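Local coordinates for protein extracellular invertase (Aspergillus kawachii, PDB 5XH8) that is a GH32 beta-fructofuranosidase with high transfructosylation activity, probably hydrolysing sucrose and passing its fructosyl group on to build fructooligosaccharides such as 1-kestose, at residues V166-P178 / A244-D256. Residues are numbered along the deposited sequence; the frame is centred on the assembly and turned at random.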
loop_
_atom_site.group_PDB
_atom_site.type_symbol
_atom_site.label_atom_id
_atom_site.label_comp_id
_atom_site.label_asym_id
_atom_site.label_seq_id
_atom_site.Cartn_x
_atom_site.Cartn_y
_atom_site.Cartn_z
ATOM N N VAL A 166 1.009 14.637 4.485
ATOM C CA VAL A 166 1.742 14.450 5.731
ATOM C C VAL A 166 3.226 14.848 5.670
ATOM O O VAL A 166 3.863 14.694 4.639
ATOM C CB VAL A 166 1.640 13.004 6.229
ATOM C CG1 VAL A 166 0.195 12.682 6.588
ATOM C CG2 VAL A 166 2.227 12.021 5.204
ATOM N N THR A 167 3.759 15.334 6.798
ATOM C CA THR A 167 5.193 15.526 6.995
ATOM C C THR A 167 5.902 14.210 7.326
ATOM O O THR A 167 7.101 14.056 7.045
ATOM C CB THR A 167 5.488 16.487 8.155
ATOM O OG1 THR A 167 4.687 16.148 9.295
ATOM C CG2 THR A 167 5.221 17.944 7.737
ATOM N N ALA A 168 5.139 13.313 7.948
ATOM C CA ALA A 168 5.565 12.039 8.483
ATOM C C ALA A 168 4.315 11.294 8.896
ATOM O O ALA A 168 3.283 11.919 9.224
ATOM C CB ALA A 168 6.446 12.226 9.715
ATOM N N PHE A 169 4.422 9.964 8.918
ATOM C CA PHE A 169 3.314 9.090 9.268
ATOM C C PHE A 169 3.831 7.737 9.779
ATOM O O PHE A 169 3.828 6.737 9.057
ATOM C CB PHE A 169 2.407 8.931 8.051
ATOM C CG PHE A 169 1.101 8.263 8.347
ATOM C CD1 PHE A 169 0.127 8.916 9.072
ATOM C CD2 PHE A 169 0.831 7.012 7.855
ATOM C CE1 PHE A 169 -1.080 8.299 9.352
ATOM C CE2 PHE A 169 -0.380 6.390 8.116
ATOM C CZ PHE A 169 -1.342 7.043 8.861
ATOM N N ARG A 170 4.273 7.708 11.037
ATOM C CA ARG A 170 5.014 6.551 11.534
ATOM C C ARG A 170 4.938 6.386 13.037
ATOM O O ARG A 170 4.321 7.209 13.728
ATOM C CB ARG A 170 6.473 6.650 11.077
ATOM C CG ARG A 170 7.179 7.940 11.443
ATOM C CD ARG A 170 8.694 7.835 11.190
ATOM N NE ARG A 170 9.368 9.104 11.471
ATOM C CZ ARG A 170 9.504 10.134 10.624
ATOM N NH1 ARG A 170 9.085 10.066 9.352
ATOM N NH2 ARG A 170 10.109 11.255 11.050
ATOM N N ASP A 171 5.574 5.315 13.512
ATOM C CA ASP A 171 5.772 5.025 14.936
ATOM C C ASP A 171 4.438 4.706 15.636
ATOM O O ASP A 171 4.116 5.288 16.671
ATOM C CB ASP A 171 6.477 6.171 15.674
ATOM C CG ASP A 171 7.733 6.663 14.986
ATOM O OD1 ASP A 171 8.376 5.889 14.251
ATOM O OD2 ASP A 171 8.065 7.866 15.209
ATOM N N PRO A 172 3.673 3.765 15.088
ATOM C CA PRO A 172 2.384 3.465 15.700
ATOM C C PRO A 172 2.558 2.990 17.141
ATOM O O PRO A 172 3.448 2.145 17.424
ATOM C CB PRO A 172 1.817 2.359 14.805
ATOM C CG PRO A 172 3.027 1.719 14.185
ATOM C CD PRO A 172 3.948 2.862 13.943
ATOM N N TYR A 173 1.736 3.560 18.027
ATOM C CA TYR A 173 1.751 3.247 19.457
ATOM C C TYR A 173 0.377 2.724 19.883
ATOM O O TYR A 173 -0.601 3.489 19.963
ATOM C CB TYR A 173 2.147 4.478 20.272
ATOM C CG TYR A 173 2.505 4.128 21.696
ATOM C CD1 TYR A 173 3.824 3.772 22.046
ATOM C CD2 TYR A 173 1.536 4.103 22.691
ATOM C CE1 TYR A 173 4.152 3.418 23.350
ATOM C CE2 TYR A 173 1.848 3.730 24.005
ATOM C CZ TYR A 173 3.164 3.392 24.334
ATOM O OH TYR A 173 3.481 3.021 25.638
ATOM N N VAL A 174 0.324 1.422 20.133
ATOM C CA VAL A 174 -0.889 0.757 20.586
ATOM C C VAL A 174 -1.088 0.952 22.098
ATOM O O VAL A 174 -0.127 0.906 22.914
ATOM C CB VAL A 174 -0.920 -0.745 20.232
ATOM C CG1 VAL A 174 -0.749 -0.960 18.752
ATOM C CG2 VAL A 174 0.115 -1.546 21.009
ATOM N N PHE A 175 -2.341 1.196 22.470
ATOM C CA PHE A 175 -2.698 1.399 23.876
ATOM C C PHE A 175 -4.202 1.234 24.098
ATOM O O PHE A 175 -4.980 1.351 23.156
ATOM C CB PHE A 175 -2.252 2.779 24.396
ATOM C CG PHE A 175 -3.001 3.932 23.802
ATOM C CD1 PHE A 175 -2.727 4.366 22.507
ATOM C CD2 PHE A 175 -3.984 4.611 24.541
ATOM C CE1 PHE A 175 -3.405 5.428 21.958
ATOM C CE2 PHE A 175 -4.679 5.663 23.977
ATOM C CZ PHE A 175 -4.393 6.072 22.682
ATOM N N GLN A 176 -4.554 0.956 25.349
ATOM C CA GLN A 176 -5.932 0.826 25.826
ATOM C C GLN A 176 -6.242 1.977 26.757
ATOM O O GLN A 176 -5.351 2.476 27.468
ATOM C CB GLN A 176 -6.102 -0.499 26.543
ATOM C CG GLN A 176 -5.961 -1.659 25.581
ATOM C CD GLN A 176 -6.119 -3.020 26.232
ATOM O OE1 GLN A 176 -5.389 -3.378 27.156
ATOM N NE2 GLN A 176 -7.051 -3.806 25.725
ATOM N N ASN A 177 -7.502 2.426 26.740
ATOM C CA ASN A 177 -7.922 3.520 27.629
ATOM C C ASN A 177 -9.463 3.585 27.833
ATOM O O ASN A 177 -10.204 3.841 26.882
ATOM C CB ASN A 177 -7.400 4.862 27.129
ATOM C CG ASN A 177 -7.632 5.968 28.143
ATOM O OD1 ASN A 177 -8.715 6.553 28.194
ATOM N ND2 ASN A 177 -6.646 6.205 29.002
ATOM N N PRO A 178 -9.941 3.342 29.070
ATOM C CA PRO A 178 -11.423 3.331 29.290
ATOM C C PRO A 178 -12.070 4.708 29.219
ATOM O O PRO A 178 -13.272 4.786 28.941
ATOM C CB PRO A 178 -11.586 2.672 30.673
ATOM C CG PRO A 178 -10.271 2.908 31.352
ATOM C CD PRO A 178 -9.211 2.885 30.267
ATOM N N ALA A 244 7.178 22.537 17.344
ATOM C CA ALA A 244 8.143 22.415 16.274
ATOM C C ALA A 244 7.491 21.906 14.976
ATOM O O ALA A 244 6.285 22.159 14.748
ATOM C CB ALA A 244 9.336 21.575 16.736
ATOM N N PHE A 245 8.242 21.212 14.121
ATOM C CA PHE A 245 7.747 20.937 12.758
ATOM C C PHE A 245 7.142 19.571 12.512
ATOM O O PHE A 245 6.531 19.349 11.468
ATOM C CB PHE A 245 8.851 21.203 11.773
ATOM C CG PHE A 245 9.268 22.654 11.715
ATOM C CD1 PHE A 245 10.221 23.154 12.591
ATOM C CD2 PHE A 245 8.713 23.514 10.771
ATOM C CE1 PHE A 245 10.622 24.483 12.530
ATOM C CE2 PHE A 245 9.102 24.855 10.703
ATOM C CZ PHE A 245 10.062 25.337 11.582
ATOM N N ASN A 246 7.306 18.651 13.458
ATOM C CA ASN A 246 6.832 17.273 13.289
ATOM C C ASN A 246 6.906 16.567 14.636
ATOM O O ASN A 246 7.839 16.798 15.377
ATOM C CB ASN A 246 7.712 16.547 12.257
ATOM C CG ASN A 246 7.171 15.189 11.889
ATOM O OD1 ASN A 246 6.078 15.072 11.330
ATOM N ND2 ASN A 246 7.936 14.154 12.193
ATOM N N PHE A 247 5.906 15.748 14.960
ATOM C CA PHE A 247 5.947 14.890 16.138
ATOM C C PHE A 247 6.434 13.472 15.760
ATOM O O PHE A 247 6.077 12.955 14.702
ATOM C CB PHE A 247 4.567 14.720 16.790
ATOM C CG PHE A 247 4.011 15.950 17.485
ATOM C CD1 PHE A 247 4.804 17.038 17.865
ATOM C CD2 PHE A 247 2.655 15.981 17.791
ATOM C CE1 PHE A 247 4.238 18.139 18.499
ATOM C CE2 PHE A 247 2.089 17.085 18.437
ATOM C CZ PHE A 247 2.890 18.153 18.797
ATOM N N GLU A 248 7.209 12.870 16.670
ATOM C CA GLU A 248 7.761 11.515 16.535
ATOM C C GLU A 248 7.501 10.738 17.831
ATOM O O GLU A 248 7.303 11.337 18.902
ATOM C CB GLU A 248 9.265 11.594 16.267
ATOM C CG GLU A 248 9.633 12.344 14.972
ATOM C CD GLU A 248 11.024 12.014 14.496
ATOM O OE1 GLU A 248 11.988 12.614 15.036
ATOM O OE2 GLU A 248 11.151 11.100 13.622
ATOM N N THR A 249 7.475 9.414 17.712
ATOM C CA THR A 249 7.420 8.463 18.842
ATOM C C THR A 249 6.407 8.808 19.942
ATOM O O THR A 249 6.696 8.688 21.149
ATOM C CB THR A 249 8.823 8.236 19.459
ATOM O OG1 THR A 249 9.282 9.430 20.098
ATOM C CG2 THR A 249 9.804 7.828 18.374
ATOM N N GLY A 250 5.222 9.229 19.503
ATOM C CA GLY A 250 4.111 9.510 20.401
ATOM C C GLY A 250 3.748 8.274 21.200
ATOM O O GLY A 250 3.448 7.255 20.613
ATOM N N ASN A 251 3.871 8.351 22.530
ATOM C CA ASN A 251 3.316 7.350 23.440
ATOM C C ASN A 251 2.099 7.980 24.133
ATOM O O ASN A 251 2.131 9.157 24.444
ATOM C CB ASN A 251 4.287 7.023 24.561
ATOM C CG ASN A 251 5.580 6.383 24.093
ATOM O OD1 ASN A 251 6.078 6.572 22.977
ATOM N ND2 ASN A 251 6.143 5.670 24.981
ATOM N N VAL A 252 1.099 7.169 24.472
ATOM C CA VAL A 252 -0.089 7.609 25.217
ATOM C C VAL A 252 -0.334 6.614 26.353
ATOM O O VAL A 252 -0.259 5.384 26.172
ATOM C CB VAL A 252 -1.340 7.690 24.311
ATOM C CG1 VAL A 252 -2.555 8.179 25.093
ATOM C CG2 VAL A 252 -1.084 8.633 23.154
ATOM N N PHE A 253 -0.589 7.161 27.539
ATOM C CA PHE A 253 -0.745 6.363 28.761
ATOM C C PHE A 253 -1.441 7.217 29.815
ATOM O O PHE A 253 -1.713 8.407 29.606
ATOM C CB PHE A 253 0.626 5.871 29.272
ATOM C CG PHE A 253 1.645 6.964 29.395
ATOM C CD1 PHE A 253 2.350 7.416 28.276
ATOM C CD2 PHE A 253 1.878 7.580 30.628
ATOM C CE1 PHE A 253 3.268 8.449 28.385
ATOM C CE2 PHE A 253 2.806 8.601 30.739
ATOM C CZ PHE A 253 3.502 9.038 29.625
ATOM N N SER A 254 -1.771 6.591 30.928
ATOM C CA SER A 254 -2.539 7.252 31.948
ATOM C C SER A 254 -2.020 6.831 33.321
ATOM O O SER A 254 -1.711 5.656 33.559
ATOM C CB SER A 254 -4.057 6.965 31.760
ATOM O OG SER A 254 -4.341 5.571 31.794
ATOM N N LEU A 255 -1.947 7.814 34.211
ATOM C CA LEU A 255 -1.242 7.691 35.486
ATOM C C LEU A 255 -2.078 8.135 36.710
ATOM O O LEU A 255 -2.967 8.985 36.597
ATOM C CB LEU A 255 0.012 8.593 35.445
ATOM C CG LEU A 255 1.031 8.351 34.325
ATOM C CD1 LEU A 255 2.160 9.394 34.389
ATOM C CD2 LEU A 255 1.549 6.928 34.385
ATOM N N ASP A 256 -1.745 7.565 37.863
ATOM C CA ASP A 256 -2.090 8.161 39.157
ATOM C C ASP A 256 -0.801 8.414 39.951
ATOM O O ASP A 256 0.311 8.405 39.379
ATOM C CB ASP A 256 -3.117 7.284 39.897
ATOM C CG ASP A 256 -2.597 5.917 40.264
ATOM O OD1 ASP A 256 -1.368 5.612 40.223
ATOM O OD2 ASP A 256 -3.453 5.093 40.597
HETATM O O HOH W 1 10.358 8.552 14.218
HETATM O O HOH W 2 2.774 7.664 17.768
HETATM O O HOH W 3 5.545 5.662 19.150
HETATM O O HOH W 4 -4.162 4.785 29.040
#
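Arg170 and Glu248 form a salt bridge between strands 168-176 and 247-248. The Arg170 chain, extended from CG to NE, carries the guanidinium across. Its NH2 donates to Glu248 OE2 at 2.8 Å, nearly straight (169°). Glu248 OE2 lies nearly in the guanidinium plane, whereas NH2 comes from above the carboxylate plane; the two planes stand 84° apart. Glu134 binds Arg170 NH1, and the Tyr319 hydroxyl binds Glu248 OE1. One water accepts from Arg170 NE and donates to Asp171 OD2 and Glu248 OE2, which lie 4.7 Å apart. Asp171 OD2 also takes the backbone N of Thr249 at 3.0 Å, on its anti side, somewhat out of the carboxylate plane. Its OD1 is hydrogen-bonded to a bound glycerol. Asp171 belongs to the Arg-Asp-Pro motif of GH32 enzymes, consistent with a place in the sugar pocket. Thr167 OG1 donates to Asn246 OD1 at 2.7 Å, while Asn246 ND2 is taken by Glu273. A water donates to the carbonyl oxygens of Asp171 and Gly250. Asn251 CA sits over the Tyr173 ring and Val252 CB over the Phe175 ring, both CH-pi contacts. Tyr173 OH reaches the Gly323 carbonyl. A further water joins Asn177 ND2, Gln176 O and Ser254 OG, which also bonds the Asn261 carbonyl. Asn177 OD1 caps Leu180 N of helix 178-184. Strands 168-176 and 250-255 run nearly parallel (9°) in successive propeller blades, paired in their own sheets with strands 191-199 and 265-274.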